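Local coordinates for DnaD-like replication protein (Streptococcus mutans UA159, PDB 2ZC2) that probably takes part in the initiation of DNA replication as a DnaB/DnaD-family protein, represented here by its helical DnaB_2-type domain with zinc-binding sites, at residues F10-L14 / T53-I58. Numbering follows the deposited sequence.
Sequences FEREL and TNWNYI
Residues 10-14 form the last turn of helix 5-14, closed by the Leu14 N to Phe10 O hydrogen bond of 2.8 Å. Residues 53-58 run from Thr53 (phi/psi -87/85) and the extended Asn54 (-138/148) into the first turn of helix 55-67, with Asn54 at the N-cap. The backbones come nearest at Leu14 and Thr53, whose CA atoms are 6.2 Å apart.

Leu14 has the most surface covered. Its side chain is mt, and Leu14 CD2 reaches the start of the helix: 3.5 Å from Thr53 O, 3.8 Å from Asn54 CA and 3.9 Å from Trp55 N. Leu14 CD1 lies 4.3 Å from Trp55 CE3, at the edge of the indole.

Phe10, one turn earlier, has chi1 near -90°. Its ring extends deeper, with Phe10 CZ 3.8 Å from Ile58 CG2 and Phe10 CE2 3.9 Å from Trp55 CZ3. The Phe10 ring and the six-membered ring of Trp55 meet obliquely, with planes at 54° and centroids 5.8 Å apart.

Thr53 points toward the first helix and covers its flank, with Thr53 CG2 3.5 Å from Glu13 CB. Glu13 OE2 forms a salt bridge with Arg12 NH2 at 2.9 Å.

Leu26 of helix 20-32 touches both Phe10 and Trp55, and Leu44 of helix 37-50 packs on Ile58. This is partly buried apolar helix-end packing in a small all-helical DnaB/DnaD-family domain, with Trp55 beside the zinc-binding Asp25.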
ATOM      1  N   PHE A  10      -1.081  -7.978   2.200  1.00 18.00           N
ATOM      2  CA  PHE A  10      -2.379  -7.537   1.725  1.00 16.81           C
ATOM      3  C   PHE A  10      -3.448  -8.587   1.837  1.00 17.93           C
ATOM      4  O   PHE A  10      -4.525  -8.316   2.321  1.00 14.72           O
ATOM      5  CB  PHE A  10      -2.254  -7.053   0.282  1.00 16.84           C
ATOM      6  CG  PHE A  10      -1.932  -5.564   0.173  1.00 15.86           C
ATOM      7  CD1 PHE A  10      -0.658  -5.116   0.341  1.00 14.94           C
ATOM      8  CD2 PHE A  10      -2.939  -4.640  -0.049  1.00 13.68           C
ATOM      9  CE1 PHE A  10      -0.358  -3.763   0.282  1.00 16.14           C
ATOM     10  CE2 PHE A  10      -2.683  -3.305  -0.131  1.00 14.93           C
ATOM     11  CZ  PHE A  10      -1.369  -2.851   0.022  1.00 17.09           C
ATOM     12  N   GLU A  11      -3.147  -9.813   1.390  1.00 19.65           N
ATOM     13  CA  GLU A  11      -4.158 -10.863   1.346  1.00 20.63           C
ATOM     14  C   GLU A  11      -4.497 -11.316   2.711  1.00 20.99           C
ATOM     15  O   GLU A  11      -5.660 -11.548   3.016  1.00 20.82           O
ATOM     16  CB  GLU A  11      -3.652 -12.012   0.483  1.00 22.32           C
ATOM     17  CG  GLU A  11      -3.626 -11.586  -0.960  1.00 25.74           C
ATOM     18  CD  GLU A  11      -3.157 -12.683  -1.943  1.00 31.95           C
ATOM     19  OE1 GLU A  11      -2.354 -13.572  -1.547  1.00 33.50           O
ATOM     20  OE2 GLU A  11      -3.571 -12.599  -3.124  1.00 32.26           O
ATOM     21  N   ARG A  12      -3.510 -11.336   3.616  1.00 21.91           N
ATOM     22  CA  ARG A  12      -3.833 -11.757   4.997  1.00 21.99           C
ATOM     23  C   ARG A  12      -4.729 -10.727   5.663  1.00 22.24           C
ATOM     24  O   ARG A  12      -5.697 -11.080   6.321  1.00 22.12           O
ATOM     25  CB  ARG A  12      -2.558 -11.911   5.814  1.00 22.36           C
ATOM     26  CG  ARG A  12      -2.767 -12.213   7.308  1.00 24.46           C
ATOM     27  CD  ARG A  12      -1.457 -12.001   8.114  1.00 23.08           C
ATOM     28  NE  ARG A  12      -1.126 -10.586   8.165  1.00 23.22           N
ATOM     29  CZ  ARG A  12      -0.013 -10.070   7.667  1.00 25.19           C
ATOM     30  NH1 ARG A  12       0.908 -10.853   7.131  1.00 22.60           N
ATOM     31  NH2 ARG A  12       0.188  -8.769   7.722  1.00 26.99           N
ATOM     32  N   GLU A  13      -4.405  -9.429   5.528  1.00 21.37           N
ATOM     33  CA  GLU A  13      -5.221  -8.412   6.212  1.00 20.00           C
ATOM     34  C   GLU A  13      -6.563  -8.269   5.566  1.00 21.65           C
ATOM     35  O   GLU A  13      -7.578  -7.987   6.264  1.00 19.86           O
ATOM     36  CB  GLU A  13      -4.547  -7.025   6.237  1.00 20.10           C
ATOM     37  CG  GLU A  13      -3.192  -6.937   7.018  1.00 17.30           C
ATOM     38  CD  GLU A  13      -3.305  -7.470   8.450  1.00 19.93           C
ATOM     39  OE1 GLU A  13      -4.437  -7.489   9.038  1.00 17.23           O
ATOM     40  OE2 GLU A  13      -2.247  -7.793   8.999  1.00 20.56           O
ATOM     41  N   LEU A  14      -6.576  -8.371   4.226  1.00 21.52           N
ATOM     42  CA  LEU A  14      -7.857  -8.241   3.488  1.00 22.89           C
ATOM     43  C   LEU A  14      -8.673  -9.533   3.644  1.00 24.24           C
ATOM     44  O   LEU A  14      -9.866  -9.556   3.405  1.00 24.90           O
ATOM     45  CB  LEU A  14      -7.633  -7.843   1.990  1.00 21.28           C
ATOM     46  CG  LEU A  14      -7.159  -6.377   1.723  1.00 21.95           C
ATOM     47  CD1 LEU A  14      -6.937  -5.998   0.233  1.00 20.16           C
ATOM     48  CD2 LEU A  14      -8.145  -5.383   2.283  1.00 16.34           C
ATOM     49  N   THR A  53      -9.600  -1.980   7.045  1.00 19.99           N
ATOM     50  CA  THR A  53      -8.809  -2.749   6.124  1.00 20.26           C
ATOM     51  C   THR A  53      -9.674  -2.993   4.853  1.00 18.72           C
ATOM     52  O   THR A  53     -10.340  -4.011   4.712  1.00 17.94           O
ATOM     53  CB  THR A  53      -8.206  -4.053   6.752  1.00 22.06           C
ATOM     54  OG1 THR A  53      -7.674  -3.779   8.048  1.00 22.51           O
ATOM     55  CG2 THR A  53      -7.001  -4.546   5.902  1.00 22.93           C
ATOM     56  N   ASN A  54      -9.646  -2.026   3.957  1.00 16.55           N
ATOM     57  CA  ASN A  54     -10.206  -2.187   2.625  1.00 15.87           C
ATOM     58  C   ASN A  54      -9.304  -1.577   1.574  1.00 15.17           C
ATOM     59  O   ASN A  54      -8.579  -0.611   1.866  1.00 14.06           O
ATOM     60  CB  ASN A  54     -11.655  -1.642   2.539  1.00 15.72           C
ATOM     61  CG  ASN A  54     -11.756  -0.143   2.647  1.00 17.08           C
ATOM     62  OD1 ASN A  54     -12.299   0.380   3.636  1.00 20.09           O
ATOM     63  ND2 ASN A  54     -11.401   0.566   1.568  1.00 10.34           N
ATOM     64  N   TRP A  55      -9.302  -2.165   0.372  1.00 13.34           N
ATOM     65  CA  TRP A  55      -8.409  -1.692  -0.712  1.00 13.50           C
ATOM     66  C   TRP A  55      -8.361  -0.202  -0.887  1.00 12.41           C
ATOM     67  O   TRP A  55      -7.300   0.384  -0.917  1.00 12.07           O
ATOM     68  CB  TRP A  55      -8.798  -2.330  -2.072  1.00 13.83           C
ATOM     69  CG  TRP A  55      -7.893  -1.845  -3.218  1.00 14.18           C
ATOM     70  CD1 TRP A  55      -8.158  -0.849  -4.123  1.00 13.75           C
ATOM     71  CD2 TRP A  55      -6.591  -2.343  -3.539  1.00 14.39           C
ATOM     72  NE1 TRP A  55      -7.124  -0.735  -5.005  1.00 13.74           N
ATOM     73  CE2 TRP A  55      -6.141  -1.641  -4.653  1.00 15.02           C
ATOM     74  CE3 TRP A  55      -5.770  -3.343  -2.988  1.00 16.18           C
ATOM     75  CZ2 TRP A  55      -4.870  -1.881  -5.235  1.00 18.17           C
ATOM     76  CZ3 TRP A  55      -4.505  -3.599  -3.569  1.00 14.72           C
ATOM     77  CH2 TRP A  55      -4.082  -2.886  -4.694  1.00 17.31           C
ATOM     78  N   ASN A  56      -9.532   0.416  -1.091  1.00 11.57           N
ATOM     79  CA  ASN A  56      -9.648   1.864  -1.385  1.00 11.46           C
ATOM     80  C   ASN A  56      -9.099   2.747  -0.289  1.00 10.73           C
ATOM     81  O   ASN A  56      -8.432   3.761  -0.552  1.00 10.73           O
ATOM     82  CB  ASN A  56     -11.126   2.257  -1.635  1.00  9.90           C
ATOM     83  CG  ASN A  56     -11.707   1.568  -2.899  1.00 13.84           C
ATOM     84  OD1 ASN A  56     -11.019   0.841  -3.587  1.00  9.85           O
ATOM     85  ND2 ASN A  56     -12.965   1.838  -3.200  1.00 14.93           N
ATOM     86  N   TYR A  57      -9.399   2.387   0.949  1.00 11.84           N
ATOM     87  CA  TYR A  57      -8.823   3.131   2.092  1.00 12.41           C
ATOM     88  C   TYR A  57      -7.301   3.134   2.121  1.00 11.19           C
ATOM     89  O   TYR A  57      -6.660   4.180   2.312  1.00 12.04           O
ATOM     90  CB  TYR A  57      -9.422   2.620   3.427  1.00 13.23           C
ATOM     91  CG  TYR A  57      -9.118   3.479   4.650  1.00 18.31           C
ATOM     92  CD1 TYR A  57      -9.999   4.471   5.093  1.00 21.55           C
ATOM     93  CD2 TYR A  57      -7.960   3.266   5.397  1.00 20.40           C
ATOM     94  CE1 TYR A  57      -9.682   5.246   6.268  1.00 23.37           C
ATOM     95  CE2 TYR A  57      -7.652   4.021   6.525  1.00 20.53           C
ATOM     96  CZ  TYR A  57      -8.490   5.009   6.957  1.00 18.55           C
ATOM     97  OH  TYR A  57      -8.173   5.696   8.120  1.00 20.07           O
ATOM     98  N   ILE A  58      -6.694   1.978   1.928  1.00 11.17           N
ATOM     99  CA  ILE A  58      -5.222   1.886   1.795  1.00 11.66           C
ATOM    100  C   ILE A  58      -4.693   2.755   0.661  1.00 11.49           C
ATOM    101  O   ILE A  58      -3.777   3.535   0.814  1.00 11.99           O
ATOM    102  CB  ILE A  58      -4.834   0.372   1.548  1.00 12.15           C
ATOM    103  CG1 ILE A  58      -5.234  -0.464   2.763  1.00 11.45           C
ATOM    104  CG2 ILE A  58      -3.289   0.236   1.260  1.00 13.34           C
ATOM    105  CD1 ILE A  58      -5.400  -1.987   2.510  1.00 12.20           C
TER